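Local coordinates for protein 8-amino-8-demethylriboflavin N,N-dimethyltransferase (Streptomyces davawensis, PDB 4D7K) that catalyses the two successive S-adenosylmethionine-dependent N-methylations that turn 8-amino-8-demethylriboflavin into the antibiotic roseoflavin, at residues T291-G295 with G334-A338; D285-E290 with H310-W316; F174-F179 with A279-I283; A116-L120 with L300-L305; D259-V263 with L319-A323. One frame throughout, in Å; residues are numbered along the deposited sequence.

Contact 1 (T291-G295 with G334-A338); sequences TGELG and GDVWA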
# COMPACT_ATOMS: atom_id res chain seq x y z
N THR A 291 19.12 -12.87 -5.23
CA THR A 291 18.25 -11.83 -5.75
C THR A 291 18.43 -10.62 -4.84
O THR A 291 18.99 -10.73 -3.75
CB THR A 291 16.78 -12.27 -5.78
OG1 THR A 291 15.99 -11.25 -6.39
CG2 THR A 291 16.26 -12.53 -4.37
N GLY A 292 17.95 -9.46 -5.29
CA GLY A 292 18.10 -8.24 -4.50
C GLY A 292 16.98 -8.13 -3.49
O GLY A 292 16.11 -8.99 -3.43
N GLU A 293 17.00 -7.06 -2.70
CA GLU A 293 15.98 -6.83 -1.68
C GLU A 293 14.57 -6.78 -2.26
O GLU A 293 13.60 -7.20 -1.62
CB GLU A 293 16.27 -5.53 -0.93
CG GLU A 293 17.68 -5.44 -0.37
CD GLU A 293 18.01 -6.60 0.56
OE1 GLU A 293 17.25 -6.83 1.52
OE2 GLU A 293 19.04 -7.28 0.33
N LEU A 294 14.45 -6.24 -3.46
CA LEU A 294 13.15 -6.14 -4.12
C LEU A 294 12.61 -7.53 -4.39
O LEU A 294 11.44 -7.82 -4.15
CB LEU A 294 13.25 -5.34 -5.42
CG LEU A 294 11.92 -5.11 -6.15
CD1 LEU A 294 10.96 -4.37 -5.25
CD2 LEU A 294 12.13 -4.35 -7.46
N GLY A 295 13.50 -8.40 -4.87
CA GLY A 295 13.15 -9.78 -5.17
C GLY A 295 12.66 -10.53 -3.95
O GLY A 295 11.71 -11.30 -4.05
N GLY A 334 19.06 -6.85 -12.96
CA GLY A 334 18.36 -5.92 -12.09
C GLY A 334 18.33 -6.45 -10.67
O GLY A 334 19.14 -7.30 -10.30
N ASP A 335 17.38 -5.97 -9.87
CA ASP A 335 17.36 -6.31 -8.46
C ASP A 335 16.40 -7.44 -8.13
O ASP A 335 16.16 -7.75 -6.96
CB ASP A 335 17.00 -5.07 -7.64
CG ASP A 335 18.08 -4.01 -7.70
OD1 ASP A 335 19.27 -4.37 -7.83
OD2 ASP A 335 17.73 -2.81 -7.61
N VAL A 336 15.84 -8.07 -9.15
CA VAL A 336 14.94 -9.19 -8.93
C VAL A 336 15.37 -10.42 -9.70
O VAL A 336 15.69 -11.46 -9.13
CB VAL A 336 13.50 -8.85 -9.35
CG1 VAL A 336 12.59 -10.04 -9.12
CG2 VAL A 336 13.01 -7.63 -8.59
N TRP A 337 15.37 -10.28 -11.02
CA TRP A 337 15.54 -11.42 -11.91
C TRP A 337 17.00 -11.70 -12.21
O TRP A 337 17.88 -10.89 -11.93
CB TRP A 337 14.77 -11.17 -13.21
CG TRP A 337 13.38 -10.68 -12.98
CD1 TRP A 337 12.90 -9.43 -13.25
CD2 TRP A 337 12.29 -11.41 -12.42
NE1 TRP A 337 11.58 -9.34 -12.89
CE2 TRP A 337 11.18 -10.55 -12.38
CE3 TRP A 337 12.14 -12.72 -11.94
CZ2 TRP A 337 9.94 -10.95 -11.88
CZ3 TRP A 337 10.91 -13.12 -11.45
CH2 TRP A 337 9.82 -12.23 -11.43
N ALA A 338 17.24 -12.87 -12.78
CA ALA A 338 18.59 -13.28 -13.14
C ALA A 338 18.55 -14.17 -14.38
O ALA A 338 17.54 -14.81 -14.66
CB ALA A 338 19.24 -14.02 -11.98

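Contact 2 (D285-E290 with H310-W316); sequences DSVIGE and HRTRAQW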
# COMPACT_ATOMS: atom_id res chain seq x y z
N ASP A 285 14.71 -16.28 -14.16
CA ASP A 285 13.96 -16.46 -12.93
C ASP A 285 14.55 -15.63 -11.80
O ASP A 285 15.60 -15.00 -11.96
CB ASP A 285 13.95 -17.95 -12.53
CG ASP A 285 12.77 -18.32 -11.65
OD1 ASP A 285 12.05 -17.41 -11.18
OD2 ASP A 285 12.56 -19.53 -11.41
N SER A 286 13.86 -15.61 -10.67
CA SER A 286 14.41 -15.06 -9.44
C SER A 286 15.05 -16.20 -8.66
O SER A 286 14.43 -17.24 -8.45
CB SER A 286 13.34 -14.36 -8.61
OG SER A 286 13.88 -13.81 -7.43
N VAL A 287 16.30 -16.02 -8.25
CA VAL A 287 17.03 -17.09 -7.58
C VAL A 287 17.20 -16.79 -6.10
O VAL A 287 17.85 -15.81 -5.71
CB VAL A 287 18.41 -17.30 -8.24
CG1 VAL A 287 19.19 -18.39 -7.51
CG2 VAL A 287 18.24 -17.66 -9.70
N ILE A 288 16.61 -17.65 -5.27
CA ILE A 288 16.70 -17.52 -3.82
C ILE A 288 18.15 -17.50 -3.36
O ILE A 288 18.92 -18.40 -3.69
CB ILE A 288 15.96 -18.67 -3.10
CG1 ILE A 288 14.48 -18.72 -3.51
CG2 ILE A 288 16.09 -18.53 -1.58
CD1 ILE A 288 13.68 -17.53 -3.03
N GLY A 289 18.51 -16.46 -2.61
CA GLY A 289 19.87 -16.31 -2.12
C GLY A 289 20.72 -15.46 -3.05
O GLY A 289 21.81 -15.03 -2.69
N GLU A 290 20.22 -15.23 -4.26
CA GLU A 290 20.95 -14.44 -5.25
C GLU A 290 20.02 -13.49 -5.99
O GLU A 290 20.09 -13.34 -7.21
CB GLU A 290 21.69 -15.35 -6.23
CG GLU A 290 22.77 -16.19 -5.56
CD GLU A 290 23.47 -17.12 -6.52
OE1 GLU A 290 24.02 -16.63 -7.53
OE2 GLU A 290 23.48 -18.34 -6.26
N HIS A 310 10.28 -20.36 -6.03
CA HIS A 310 11.57 -20.12 -6.66
C HIS A 310 12.59 -21.09 -6.10
O HIS A 310 12.43 -21.58 -4.98
CB HIS A 310 12.03 -18.68 -6.44
CG HIS A 310 11.14 -17.65 -7.06
ND1 HIS A 310 10.89 -17.61 -8.42
CD2 HIS A 310 10.45 -16.62 -6.52
CE1 HIS A 310 10.07 -16.61 -8.68
NE2 HIS A 310 9.79 -15.99 -7.55
N ARG A 311 13.63 -21.37 -6.87
CA ARG A 311 14.64 -22.34 -6.43
C ARG A 311 15.97 -21.68 -6.08
O ARG A 311 16.34 -20.65 -6.64
CB ARG A 311 14.85 -23.40 -7.52
CG ARG A 311 13.70 -24.40 -7.68
CD ARG A 311 14.01 -25.41 -8.78
NE ARG A 311 13.04 -26.50 -8.86
CZ ARG A 311 11.97 -26.50 -9.65
NH1 ARG A 311 11.72 -25.47 -10.44
NH2 ARG A 311 11.15 -27.55 -9.65
N THR A 312 16.69 -22.29 -5.13
CA THR A 312 18.04 -21.86 -4.81
C THR A 312 18.98 -22.37 -5.88
O THR A 312 18.58 -23.15 -6.74
CB THR A 312 18.52 -22.37 -3.44
OG1 THR A 312 18.63 -23.80 -3.49
CG2 THR A 312 17.55 -21.97 -2.35
N ARG A 313 20.24 -21.95 -5.82
CA ARG A 313 21.24 -22.37 -6.80
C ARG A 313 21.52 -23.86 -6.68
O ARG A 313 21.63 -24.57 -7.69
CB ARG A 313 22.53 -21.58 -6.64
CG ARG A 313 23.55 -21.84 -7.73
CD ARG A 313 24.88 -21.20 -7.40
NE ARG A 313 25.71 -21.02 -8.58
CZ ARG A 313 25.97 -19.84 -9.14
NH1 ARG A 313 25.49 -18.73 -8.60
NH2 ARG A 313 26.74 -19.77 -10.22
N ALA A 314 21.66 -24.33 -5.45
CA ALA A 314 21.94 -25.74 -5.19
C ALA A 314 20.82 -26.61 -5.74
O ALA A 314 21.07 -27.68 -6.30
CB ALA A 314 22.12 -25.98 -3.69
N GLN A 315 19.58 -26.15 -5.59
CA GLN A 315 18.43 -26.86 -6.14
C GLN A 315 18.50 -26.93 -7.66
O GLN A 315 18.22 -27.97 -8.26
CB GLN A 315 17.14 -26.19 -5.68
CG GLN A 315 16.83 -26.38 -4.21
CD GLN A 315 15.60 -25.62 -3.76
OE1 GLN A 315 15.47 -24.42 -4.02
NE2 GLN A 315 14.69 -26.31 -3.10
N TRP A 316 18.87 -25.81 -8.28
CA TRP A 316 19.02 -25.76 -9.73
C TRP A 316 20.15 -26.65 -10.20
O TRP A 316 20.04 -27.32 -11.22
CB TRP A 316 19.25 -24.32 -10.21
CG TRP A 316 18.00 -23.51 -10.34
CD1 TRP A 316 17.66 -22.40 -9.62
CD2 TRP A 316 16.92 -23.74 -11.26
NE1 TRP A 316 16.43 -21.93 -10.03
CE2 TRP A 316 15.96 -22.73 -11.03
CE3 TRP A 316 16.67 -24.70 -12.25
CZ2 TRP A 316 14.77 -22.65 -11.76
CZ3 TRP A 316 15.49 -24.62 -12.97
CH2 TRP A 316 14.55 -23.60 -12.72
O HOH W 1 14.43 -19.88 -8.96
O HOH W 2 21.50 -19.39 -4.40

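Contact 3 (F174-F179 with A279-I283); sequences FDFGRF and ARLLI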
# COMPACT_ATOMS: atom_id res chain seq x y z
N PHE A 174 22.73 -9.38 -20.00
CA PHE A 174 23.26 -10.58 -20.63
C PHE A 174 23.50 -10.34 -22.11
O PHE A 174 22.83 -9.52 -22.74
CB PHE A 174 22.30 -11.76 -20.43
CG PHE A 174 22.85 -13.07 -20.91
CD1 PHE A 174 23.79 -13.76 -20.16
CD2 PHE A 174 22.43 -13.62 -22.12
CE1 PHE A 174 24.30 -14.97 -20.59
CE2 PHE A 174 22.94 -14.83 -22.56
CZ PHE A 174 23.87 -15.51 -21.80
N ASP A 175 24.48 -11.05 -22.67
CA ASP A 175 24.85 -10.86 -24.07
C ASP A 175 24.08 -11.80 -25.00
O ASP A 175 24.60 -12.82 -25.45
CB ASP A 175 26.36 -11.06 -24.25
CG ASP A 175 26.82 -10.76 -25.67
OD1 ASP A 175 26.15 -9.96 -26.36
OD2 ASP A 175 27.85 -11.33 -26.09
N PHE A 176 22.83 -11.45 -25.29
CA PHE A 176 22.03 -12.24 -26.22
C PHE A 176 22.57 -12.15 -27.64
O PHE A 176 22.31 -13.02 -28.46
CB PHE A 176 20.57 -11.77 -26.19
CG PHE A 176 19.87 -12.06 -24.90
CD1 PHE A 176 19.37 -13.33 -24.64
CD2 PHE A 176 19.70 -11.07 -23.95
CE1 PHE A 176 18.72 -13.60 -23.45
CE2 PHE A 176 19.05 -11.33 -22.76
CZ PHE A 176 18.56 -12.60 -22.51
N GLY A 177 23.35 -11.11 -27.91
CA GLY A 177 23.89 -10.87 -29.23
C GLY A 177 24.89 -11.90 -29.74
O GLY A 177 25.32 -11.83 -30.89
N ARG A 178 25.27 -12.85 -28.89
CA ARG A 178 26.21 -13.88 -29.31
C ARG A 178 25.49 -15.17 -29.69
O ARG A 178 26.12 -16.22 -29.85
CB ARG A 178 27.26 -14.14 -28.22
CG ARG A 178 26.73 -14.74 -26.92
CD ARG A 178 27.85 -14.77 -25.87
NE ARG A 178 27.51 -15.53 -24.67
CZ ARG A 178 27.82 -16.80 -24.48
NH1 ARG A 178 28.48 -17.47 -25.42
NH2 ARG A 178 27.48 -17.42 -23.36
N PHE A 179 24.17 -15.10 -29.84
CA PHE A 179 23.39 -16.22 -30.33
C PHE A 179 22.62 -15.82 -31.58
O PHE A 179 22.30 -14.64 -31.76
CB PHE A 179 22.42 -16.73 -29.25
CG PHE A 179 23.11 -17.15 -27.98
CD1 PHE A 179 23.79 -18.35 -27.91
CD2 PHE A 179 23.07 -16.34 -26.86
CE1 PHE A 179 24.43 -18.73 -26.75
CE2 PHE A 179 23.70 -16.71 -25.69
CZ PHE A 179 24.38 -17.92 -25.64
N ALA A 279 26.18 -23.61 -27.58
CA ALA A 279 24.74 -23.63 -27.38
C ALA A 279 24.42 -23.53 -25.89
O ALA A 279 25.05 -24.20 -25.07
CB ALA A 279 24.13 -24.89 -27.98
N ARG A 280 23.44 -22.70 -25.54
CA ARG A 280 23.09 -22.50 -24.14
C ARG A 280 21.61 -22.66 -23.86
O ARG A 280 20.76 -22.43 -24.72
CB ARG A 280 23.53 -21.10 -23.68
CG ARG A 280 25.03 -20.87 -23.66
CD ARG A 280 25.70 -21.65 -22.54
NE ARG A 280 27.13 -21.35 -22.46
CZ ARG A 280 28.08 -22.05 -23.07
NH1 ARG A 280 27.77 -23.11 -23.80
NH2 ARG A 280 29.35 -21.69 -22.93
N LEU A 281 21.31 -23.08 -22.64
CA LEU A 281 19.97 -23.00 -22.08
C LEU A 281 19.96 -21.85 -21.09
O LEU A 281 20.69 -21.86 -20.11
CB LEU A 281 19.56 -24.31 -21.40
CG LEU A 281 18.30 -24.29 -20.54
CD1 LEU A 281 17.08 -23.85 -21.34
CD2 LEU A 281 18.06 -25.65 -19.91
N LEU A 282 19.14 -20.83 -21.36
CA LEU A 282 19.07 -19.66 -20.48
C LEU A 282 17.77 -19.68 -19.68
O LEU A 282 16.68 -19.56 -20.25
CB LEU A 282 19.17 -18.37 -21.29
CG LEU A 282 20.28 -18.31 -22.35
CD1 LEU A 282 20.20 -17.00 -23.12
CD2 LEU A 282 21.66 -18.48 -21.72
N ILE A 283 17.88 -19.83 -18.37
CA ILE A 283 16.69 -19.84 -17.53
C ILE A 283 16.53 -18.50 -16.82
O ILE A 283 17.39 -18.07 -16.05
CB ILE A 283 16.74 -20.97 -16.48
CG1 ILE A 283 16.93 -22.32 -17.18
CG2 ILE A 283 15.46 -20.99 -15.67
CD1 ILE A 283 16.92 -23.50 -16.24

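Contact 4 (A116-L120 with L300-L305); sequences AYGDL and LDMLVL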
# COMPACT_ATOMS: atom_id res chain seq x y z
N ALA A 116 -6.68 -12.16 -0.12
CA ALA A 116 -5.64 -13.18 -0.09
C ALA A 116 -4.38 -12.66 0.61
O ALA A 116 -3.81 -13.34 1.46
CB ALA A 116 -5.31 -13.64 -1.50
N TYR A 117 -3.96 -11.45 0.25
CA TYR A 117 -2.81 -10.83 0.89
C TYR A 117 -3.07 -10.59 2.38
O TYR A 117 -2.14 -10.50 3.18
CB TYR A 117 -2.44 -9.51 0.18
CG TYR A 117 -1.72 -9.75 -1.13
CD1 TYR A 117 -2.42 -10.10 -2.27
CD2 TYR A 117 -0.34 -9.64 -1.21
CE1 TYR A 117 -1.77 -10.34 -3.46
CE2 TYR A 117 0.32 -9.87 -2.40
CZ TYR A 117 -0.40 -10.22 -3.52
OH TYR A 117 0.25 -10.45 -4.71
N GLY A 118 -4.34 -10.50 2.76
CA GLY A 118 -4.71 -10.38 4.16
C GLY A 118 -4.54 -11.68 4.92
O GLY A 118 -4.16 -11.68 6.09
N ASP A 119 -4.80 -12.80 4.24
CA ASP A 119 -4.69 -14.12 4.84
C ASP A 119 -3.26 -14.66 4.82
O ASP A 119 -3.04 -15.87 4.91
CB ASP A 119 -5.61 -15.11 4.12
CG ASP A 119 -6.78 -15.54 4.98
OD1 ASP A 119 -6.67 -15.46 6.22
OD2 ASP A 119 -7.80 -15.97 4.41
N LEU A 120 -2.30 -13.75 4.72
CA LEU A 120 -0.89 -14.11 4.65
C LEU A 120 -0.43 -14.84 5.91
O LEU A 120 0.45 -15.70 5.86
CB LEU A 120 -0.04 -12.86 4.41
CG LEU A 120 1.47 -13.02 4.34
CD1 LEU A 120 1.84 -13.90 3.17
CD2 LEU A 120 2.13 -11.65 4.22
N LEU A 300 6.58 -12.56 -2.05
CA LEU A 300 5.29 -12.48 -1.37
C LEU A 300 4.15 -12.88 -2.30
O LEU A 300 3.25 -13.62 -1.90
CB LEU A 300 5.06 -11.06 -0.86
CG LEU A 300 3.86 -10.92 0.08
CD1 LEU A 300 4.26 -11.41 1.46
CD2 LEU A 300 3.35 -9.49 0.11
N ASP A 301 4.20 -12.38 -3.53
CA ASP A 301 3.21 -12.70 -4.55
C ASP A 301 3.08 -14.20 -4.76
O ASP A 301 1.98 -14.74 -4.84
CB ASP A 301 3.57 -12.02 -5.88
CG ASP A 301 3.41 -10.51 -5.83
OD1 ASP A 301 2.59 -10.01 -5.02
OD2 ASP A 301 4.09 -9.82 -6.61
N MET A 302 4.22 -14.87 -4.86
CA MET A 302 4.25 -16.32 -5.02
C MET A 302 3.63 -17.01 -3.82
O MET A 302 2.93 -18.00 -3.95
CB MET A 302 5.69 -16.80 -5.22
CG MET A 302 6.42 -16.09 -6.34
SD MET A 302 6.13 -16.88 -7.92
CE MET A 302 7.02 -18.42 -7.66
N LEU A 303 3.90 -16.46 -2.64
CA LEU A 303 3.41 -17.03 -1.39
C LEU A 303 1.90 -16.88 -1.25
O LEU A 303 1.22 -17.76 -0.73
CB LEU A 303 4.12 -16.36 -0.21
CG LEU A 303 4.28 -17.14 1.09
CD1 LEU A 303 5.48 -16.61 1.85
CD2 LEU A 303 3.03 -17.02 1.94
N VAL A 304 1.38 -15.75 -1.73
CA VAL A 304 -0.03 -15.44 -1.59
C VAL A 304 -0.88 -16.11 -2.68
O VAL A 304 -1.93 -16.67 -2.40
CB VAL A 304 -0.27 -13.91 -1.63
CG1 VAL A 304 -1.74 -13.60 -1.75
CG2 VAL A 304 0.33 -13.25 -0.40
N LEU A 305 -0.39 -16.07 -3.92
CA LEU A 305 -1.22 -16.42 -5.07
C LEU A 305 -1.10 -17.88 -5.49
O LEU A 305 -2.10 -18.56 -5.63
CB LEU A 305 -0.88 -15.52 -6.26
CG LEU A 305 -1.20 -14.03 -6.11
CD1 LEU A 305 -0.67 -13.25 -7.29
CD2 LEU A 305 -2.70 -13.83 -5.95

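Contact 5 (D259-V263 with L319-A323); sequences DADAV and LLARA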
# COMPACT_ATOMS: atom_id res chain seq x y z
N ASP A 259 9.58 -31.68 -9.74
CA ASP A 259 10.95 -32.07 -10.06
C ASP A 259 10.98 -33.12 -11.16
O ASP A 259 11.69 -32.96 -12.15
CB ASP A 259 11.67 -32.59 -8.81
CG ASP A 259 12.05 -31.49 -7.85
OD1 ASP A 259 12.11 -30.32 -8.28
OD2 ASP A 259 12.30 -31.79 -6.66
N ALA A 260 10.21 -34.19 -10.96
CA ALA A 260 10.14 -35.29 -11.92
C ALA A 260 9.71 -34.81 -13.31
O ALA A 260 10.17 -35.33 -14.32
CB ALA A 260 9.20 -36.37 -11.42
N ASP A 261 8.81 -33.83 -13.34
CA ASP A 261 8.33 -33.28 -14.60
C ASP A 261 9.33 -32.31 -15.23
O ASP A 261 9.54 -32.34 -16.44
CB ASP A 261 6.99 -32.56 -14.38
CG ASP A 261 5.88 -33.51 -13.96
OD1 ASP A 261 5.23 -34.10 -14.85
OD2 ASP A 261 5.66 -33.66 -12.74
N ALA A 262 9.95 -31.47 -14.40
CA ALA A 262 10.91 -30.48 -14.89
C ALA A 262 12.13 -31.16 -15.51
O ALA A 262 12.61 -30.72 -16.55
CB ALA A 262 11.35 -29.56 -13.76
N VAL A 263 12.62 -32.21 -14.87
CA VAL A 263 13.78 -32.95 -15.36
C VAL A 263 13.54 -33.50 -16.77
O VAL A 263 14.38 -33.34 -17.65
CB VAL A 263 14.15 -34.12 -14.41
CG1 VAL A 263 15.15 -35.05 -15.08
CG2 VAL A 263 14.70 -33.59 -13.10
N LEU A 319 18.83 -30.24 -10.06
CA LEU A 319 17.87 -30.47 -11.13
C LEU A 319 18.58 -30.61 -12.47
O LEU A 319 18.38 -31.58 -13.20
CB LEU A 319 16.85 -29.33 -11.17
CG LEU A 319 15.38 -29.73 -11.35
CD1 LEU A 319 14.91 -30.55 -10.16
CD2 LEU A 319 14.50 -28.51 -11.54
N LEU A 320 19.42 -29.63 -12.79
CA LEU A 320 20.15 -29.60 -14.06
C LEU A 320 21.14 -30.75 -14.18
O LEU A 320 21.44 -31.21 -15.28
CB LEU A 320 20.88 -28.27 -14.22
CG LEU A 320 19.97 -27.05 -14.42
CD1 LEU A 320 20.70 -25.77 -14.06
CD2 LEU A 320 19.44 -26.99 -15.84
N ALA A 321 21.65 -31.22 -13.04
CA ALA A 321 22.59 -32.33 -13.02
C ALA A 321 21.95 -33.60 -13.57
O ALA A 321 22.56 -34.34 -14.33
CB ALA A 321 23.12 -32.57 -11.61
N ARG A 322 20.70 -33.84 -13.17
CA ARG A 322 19.97 -35.02 -13.62
C ARG A 322 19.62 -34.94 -15.11
O ARG A 322 19.28 -35.96 -15.73
CB ARG A 322 18.69 -35.19 -12.79
CG ARG A 322 18.94 -35.51 -11.32
CD ARG A 322 17.66 -35.93 -10.62
NE ARG A 322 16.80 -34.79 -10.29
CZ ARG A 322 15.53 -34.90 -9.91
NH1 ARG A 322 14.96 -36.09 -9.82
NH2 ARG A 322 14.83 -33.81 -9.63
N ALA A 323 19.70 -33.75 -15.68
CA ALA A 323 19.39 -33.55 -17.09
C ALA A 323 20.64 -33.35 -17.94
O ALA A 323 20.56 -33.16 -19.15
CB ALA A 323 18.45 -32.37 -17.26

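Contact 1 (T291-G295 with G334-A338)
In the class I methyltransferase fold the last two sheet strands run antiparallel, and here the turn between strands 325-333 and 337-344 meets the N terminus of helix 293-305. The backbone carbonyl of Asp-335 faces the helix start, where free NH groups need acceptors: its O takes weak hydrogen bonds from Gly-292 N (3.0 Å) and Gly-295 N (3.4 Å). Gly-292 holds the N-cap position, and a CB there would clash with that same oxygen. Gly-295 is equally constrained, since a CB would run into OG1 of Thr-291 and press on Val-336. In the turn, Gly-334 adopts a positive phi that suits a residue without a side chain. The side chain of Asp-335 takes the m rotamer and stays exposed, so its backbone carries the contact. Leu-294, with chi1 t and chi2 p, packs its CD2 against CG2 of Val-336 at 3.6 Å; CA-to-CB of Val-336 points away from the helix segment, yet the t rotamer still lets CG2 touch. Leu-294 also packs on Val-22 of the second subunit, while Trp-337, pointing away, lies against the rings of Phe-166 and Phe-170. Thr-291 suits its place because a short hydroxyl can bridge backbones: in the t rotamer its OG1 donates to Val-336 O at 2.8 Å.

Contact 2 (D285-E290 with H310-W316)
Two water molecules do much of the joining here. Water 1 bridges Ser-286 O (2.7 Å) to Arg-311 N (2.7 Å) and Trp-316 NE1 (3.1 Å), accepting from the two nitrogens; water 2 donates to Ile-288 O and Glu-290 OE2 (both 2.9 Å) and accepts from Arg-313 N (3.2 Å). The direct backbone link, Ile-288 N to Arg-311 O at 3.3 Å, is weak. Val-287 to Glu-290 form a type II turn, whose third position has the positive phi that suits Gly-289. The turn brings Glu-290 OE1 within 2.8 Å of Arg-313 NH1, a salt bridge that the long, extended arginine can reach. Ser-286, small enough to lie over the imidazole, makes a CH-pi contact from CB to the His-310 ring centroid (4.0 Å), while Asp-285 OD1 lies 3.0 Å from His-310 ND1. Ile-288 adds apolar bulk with CB 3.7 Å from Thr-312 CG2, and packs on Arg-68 of the second subunit. Thr-312 and Gln-315 pair reciprocally, Gln-315 N to Thr-312 OG1 (3.3 Å) and Thr-312 N to Gln-315 OE1 (2.7 Å): a capping box, the classic start of a helix, set here beside the end of strand 280-285 in the methyltransferase sheet.

Contact 3 (F174-F179 with A279-I283)
Phe-174 opens the loop that leads from helix 167-171 to strand 181-185; its CA-to-CB bond points toward the strand segment, and its ring atom CE2 comes to 3.5 Å from Leu-282 CD1. Its ring also meets His-331 edge-to-face. Asp-175, exposed, is the centre of an inverse gamma turn, a tight bend (Phe-176 N to Phe-174 O, 3.2 Å, weak) after which Phe-176 enters the short 3-10 segment 176-177. Phe-176 then reaches the same methyl from another side, CE1 to Leu-282 CD1 at 3.7 Å. Arg-178 extends its side chain until NH2 lies 4.0 Å from Arg-280 NE. The two like charges tolerate each other because both form salt bridges to Glu-341 of the adjoining strand 337-344. Phe-179, whose N bonds to Phe-176 O (3.1 Å), lays CZ against the aliphatic CG of Arg-280 at 3.6 Å, with CE2 4.4 Å from Leu-282 CD1. Strand 280-285 is an inner strand of the seven-stranded sheet of the class I methyltransferase fold, between 247-251 and 337-344, and its alternation presents Arg-280 and Leu-282 to the loop. With no hydrogen bond between the two segments, three phenylalanine rings packed on a leucine methyl and an arginine's aliphatic chain join them, while a shared carboxylate outside them offsets the paired arginine charge.

Contact 4 (A116-L120 with L300-L305)
The junction of helices 111-118 and 120-126 packs against helix 293-305 here, with Tyr-117 as a knob in a hole of that helix, in the dimer interface. Leu-300 begins the hole: its CD2 lies 3.9 Å from Tyr-117 CD2, at the ring edge, while its CD1 touches Leu-120 CD2 at 3.5 Å, so one branched side chain serves two neighbours; it also packs on Val-29 of the second subunit. Asp-301 points its CA-to-CB bond away, but the m rotamer turns the carboxylate back to the phenol, and Lys-25 of the second subunit forms a salt bridge with it, drawing the charge of this partly exposed residue into the dimer contact. Leu-303, a turn on from Leu-300, places CD2 3.6 Å from Leu-120 CD1. Val-304 lies at the centre, its compact beta-branched side chain suiting a close approach: CG1 rests over the Tyr-117 ring, 3.7 Å from the centroid, in a CH-pi contact, and also touches Ala-116 CB at 3.6 Å, where a small residue lets the helices come close. Leu-305 completes the hole with CD1 3.9 Å from Tyr-117 OH. Tyr-117 OH donates to Asp-301 OD1 across a very short 2.4 Å.

Contact 5 (D259-V263 with L319-A323)
Apolar contacts run through the middle of the pair. Leu-319 reaches across with CD2 4.0 Å from Ala-262 CB and CD1 4.2 Å from Val-263 CG2; the small alanine and the branched valine leave room for a long leucine. A methyl meets a backbone carbonyl in van der Waals contact at the end of helix 313-322: Ala-323 sets CB 4.2 Å from Val-263 O, its single methyl fitting where the CA atoms of Val-263 and Ala-323 come within 5.9 Å. Helices 259-270 and 313-322 both belong to the Rossmann-like domain of this class I methyltransferase, the first preceding sheet strand 280-285, the second strand 325-333. Charged side chains lie on the solvent side. Arg-322 spreads its guanidinium over Val-263, NH2 to CG2 at 3.5 Å, with Asp-259 CB at its edge, 3.5 Å from NH2. Asp-259 OD2 is 4.4 Å from Arg-322 NH2, beyond a salt bridge; the salt bridge of Asp-259 OD1 goes instead to Arg-311.

From the N terminus, contact 4 opens first, at 116-120, and its loop holds contact 3, which opens at 174-179 and closes at 279-283. Contact 5 opens at 259-263, before contact 3 closes, so those two cross. Contacts 2 and 1 then open from the end of strand 280-285 into the start of helix 293-305, on which contact 4 closes, crossing contacts 1, 2 and 5. Contact 2 closes next, nested within contact 5, which ends at 319-323; contact 1, last to close, also crosses contacts 2 and 5. Together they tie strands 280-285 and 337-344, their flanking helices and the dimer-facing helix 293-305. Asp-285 and Ala-338 backbones join contacts 1 and 2; Arg-311 and Asp-259 join contacts 2 and 5.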